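Local coordinates for uncharacterized protein (Brachypodium distachyon, PDB 4ME2), which probably binds RNA in a sequence-specific manner as a pentatricopeptide-repeat protein, consistent with a part in chloroplast group II intron binding, at residues K57-A62 against S74-R79. Sequence-based numbering, arbitrary orientation.
Sequences KRLTAA and SAALGR
At the N-terminal end of this helix-turn-helix repeat protein, Leu-59, at the C-terminal end of helix 47-59, reaches across to Ala-75 and Ala-76 near the end of the next helix, 66-77. One methyl group carries the contact: Leu-59 CD1 lies 4.1 Å from Ala-76 CB and 4.4 Å from Ala-75 CB, so a single branch of the leucine meets two consecutive small side chains. With chi1 at -69° the leucine's CG swings to the side of the backbone N, opposite the carbonyl carbon, and the extended chi2 of 168° carries CD1 across to the alanines while CD2 turns off to another side. The nearest CA atoms, those of Leu-59 and Ala-76, are 8.2 Å apart. No hydrogen bond crosses between 57-62 and 74-79, and the buried surface is a modest 77 Å², which makes this a light apolar touch at the protein surface. Leu-59 also packs on Ala-72, one turn earlier on the second helix, while Ala-76 also touches Ala-55 and Leu-56 of helix 47-59. Beyond Leu-59, Thr-60 N bonds to Lys-57 O at 3.2 Å, and Thr-60 OG1 is held by both Leu-56 O and Arg-64 NE. Arg-64 also bonds Lys-57 O through NH2, so its guanidinium ties the end of helix 47-59 to the linker that follows. Two successive helices, joined by a short linker and packed side by side through apolar side chains, give the helix-turn-helix arrangement from which pentatricopeptide-repeat proteins are built.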
ATOM      1  N   LYS A  57       2.223 -16.023 -15.285  1.00 22.07           N
ATOM      2  CA  LYS A  57       1.710 -17.256 -14.686  1.00 22.57           C
ATOM      3  C   LYS A  57       2.611 -18.453 -15.034  1.00 23.23           C
ATOM      4  O   LYS A  57       2.998 -19.226 -14.156  1.00 23.07           O
ATOM      5  CB  LYS A  57       0.246 -17.480 -15.097  1.00 22.78           C
ATOM      6  CG  LYS A  57      -0.722 -16.502 -14.434  1.00 23.41           C
ATOM      7  CD  LYS A  57      -2.059 -16.374 -15.162  1.00 24.89           C
ATOM      8  CE  LYS A  57      -2.838 -17.677 -15.187  1.00 26.25           C
ATOM      9  NZ  LYS A  57      -4.137 -17.527 -15.902  1.00 27.37           N
ATOM     10  N   ARG A  58       2.975 -18.575 -16.308  1.00 24.04           N
ATOM     11  CA  ARG A  58       3.851 -19.647 -16.776  1.00 25.17           C
ATOM     12  C   ARG A  58       5.204 -19.633 -16.061  1.00 24.74           C
ATOM     13  O   ARG A  58       5.694 -20.674 -15.623  1.00 24.91           O
ATOM     14  CB  ARG A  58       4.042 -19.525 -18.289  1.00 27.12           C
ATOM     15  CG  ARG A  58       4.891 -20.611 -18.927  1.00 29.65           C
ATOM     16  CD  ARG A  58       5.107 -20.336 -20.412  1.00 31.73           C
ATOM     17  NE  ARG A  58       6.031 -19.223 -20.653  1.00 34.29           N
ATOM     18  CZ  ARG A  58       5.729 -18.104 -21.313  1.00 34.99           C
ATOM     19  NH1 ARG A  58       4.520 -17.921 -21.831  1.00 36.16           N
ATOM     20  NH2 ARG A  58       6.651 -17.164 -21.468  1.00 35.62           N
ATOM     21  N   LEU A  59       5.794 -18.446 -15.937  1.00 23.69           N
ATOM     22  CA  LEU A  59       7.109 -18.286 -15.313  1.00 23.66           C
ATOM     23  C   LEU A  59       7.123 -18.621 -13.826  1.00 22.95           C
ATOM     24  O   LEU A  59       8.180 -18.903 -13.257  1.00 24.95           O
ATOM     25  CB  LEU A  59       7.636 -16.860 -15.521  1.00 23.18           C
ATOM     26  CG  LEU A  59       8.035 -16.486 -16.952  1.00 23.81           C
ATOM     27  CD1 LEU A  59       8.264 -14.986 -17.075  1.00 23.78           C
ATOM     28  CD2 LEU A  59       9.264 -17.268 -17.387  1.00 24.33           C
ATOM     29  N   THR A  60       5.960 -18.592 -13.191  1.00 22.55           N
ATOM     30  CA  THR A  60       5.904 -18.788 -11.751  1.00 22.78           C
ATOM     31  C   THR A  60       5.088 -20.007 -11.361  1.00 22.93           C
ATOM     32  O   THR A  60       4.675 -20.127 -10.215  1.00 23.81           O
ATOM     33  CB  THR A  60       5.309 -17.561 -11.043  1.00 22.10           C
ATOM     34  OG1 THR A  60       4.010 -17.279 -11.589  1.00 21.04           O
ATOM     35  CG2 THR A  60       6.232 -16.342 -11.185  1.00 22.25           C
ATOM     36  N   ALA A  61       4.863 -20.923 -12.304  1.00 23.04           N
ATOM     37  CA  ALA A  61       3.966 -22.047 -12.056  1.00 23.62           C
ATOM     38  C   ALA A  61       4.452 -22.927 -10.908  1.00 24.27           C
ATOM     39  O   ALA A  61       3.645 -23.510 -10.181  1.00 24.91           O
ATOM     40  CB  ALA A  61       3.776 -22.868 -13.321  1.00 23.08           C
ATOM     41  N   ALA A  62       5.767 -22.986 -10.734  1.00 25.39           N
ATOM     42  CA  ALA A  62       6.378 -23.816  -9.695  1.00 26.62           C
ATOM     43  C   ALA A  62       6.778 -23.026  -8.452  1.00 28.12           C
ATOM     44  O   ALA A  62       6.863 -23.584  -7.356  1.00 29.28           O
ATOM     45  CB  ALA A  62       7.584 -24.543 -10.257  1.00 26.57           C
ATOM     46  N   SER A  74       9.292  -8.587 -13.990  1.00 22.21           N
ATOM     47  CA  SER A  74      10.040  -7.704 -14.879  1.00 23.23           C
ATOM     48  C   SER A  74      10.186  -8.310 -16.275  1.00 23.20           C
ATOM     49  O   SER A  74      10.058  -7.602 -17.267  1.00 23.72           O
ATOM     50  CB  SER A  74      11.399  -7.312 -14.288  1.00 25.00           C
ATOM     51  OG  SER A  74      12.213  -8.445 -14.058  1.00 27.17           O
ATOM     52  N   ALA A  75      10.432  -9.614 -16.352  1.00 22.35           N
ATOM     53  CA  ALA A  75      10.579 -10.282 -17.643  1.00 22.94           C
ATOM     54  C   ALA A  75       9.272 -10.289 -18.434  1.00 22.80           C
ATOM     55  O   ALA A  75       9.260 -10.007 -19.631  1.00 24.28           O
ATOM     56  CB  ALA A  75      11.095 -11.703 -17.456  1.00 23.33           C
ATOM     57  N   ALA A  76       8.169 -10.605 -17.769  1.00 22.13           N
ATOM     58  CA  ALA A  76       6.900 -10.763 -18.474  1.00 22.50           C
ATOM     59  C   ALA A  76       6.202  -9.434 -18.776  1.00 22.32           C
ATOM     60  O   ALA A  76       5.524  -9.298 -19.806  1.00 22.77           O
ATOM     61  CB  ALA A  76       5.982 -11.694 -17.701  1.00 22.60           C
ATOM     62  N   LEU A  77       6.388  -8.452 -17.897  1.00 22.20           N
ATOM     63  CA  LEU A  77       5.621  -7.207 -17.971  1.00 22.80           C
ATOM     64  C   LEU A  77       6.458  -5.989 -18.348  1.00 23.42           C
ATOM     65  O   LEU A  77       5.916  -4.902 -18.563  1.00 23.31           O
ATOM     66  CB  LEU A  77       4.918  -6.940 -16.634  1.00 22.91           C
ATOM     67  CG  LEU A  77       4.217  -8.097 -15.916  1.00 22.97           C
ATOM     68  CD1 LEU A  77       3.682  -7.636 -14.569  1.00 22.77           C
ATOM     69  CD2 LEU A  77       3.101  -8.699 -16.754  1.00 23.69           C
ATOM     70  N   GLY A  78       7.768  -6.176 -18.436  1.00 24.01           N
ATOM     71  CA  GLY A  78       8.705  -5.067 -18.583  1.00 25.04           C
ATOM     72  C   GLY A  78       8.693  -4.306 -19.895  1.00 25.92           C
ATOM     73  O   GLY A  78       9.302  -3.245 -19.993  1.00 26.53           O
ATOM     74  N   ARG A  79       8.014  -4.843 -20.905  1.00 26.32           N
ATOM     75  CA  ARG A  79       7.926  -4.172 -22.206  1.00 27.37           C
ATOM     76  C   ARG A  79       6.605  -3.420 -22.399  1.00 26.32           C
ATOM     77  O   ARG A  79       6.418  -2.730 -23.409  1.00 27.04           O
ATOM     78  CB  ARG A  79       8.126  -5.170 -23.361  1.00 29.24           C
ATOM     79  CG  ARG A  79       9.337  -6.094 -23.263  1.00 32.86           C
ATOM     80  CD  ARG A  79      10.663  -5.348 -23.324  1.00 35.34           C
ATOM     81  NE  ARG A  79      11.766  -6.222 -23.732  1.00 38.43           N
ATOM     82  CZ  ARG A  79      13.057  -5.945 -23.556  1.00 39.53           C
ATOM     83  NH1 ARG A  79      13.431  -4.815 -22.966  1.00 40.19           N
ATOM     84  NH2 ARG A  79      13.981  -6.806 -23.965  1.00 41.69           N
TER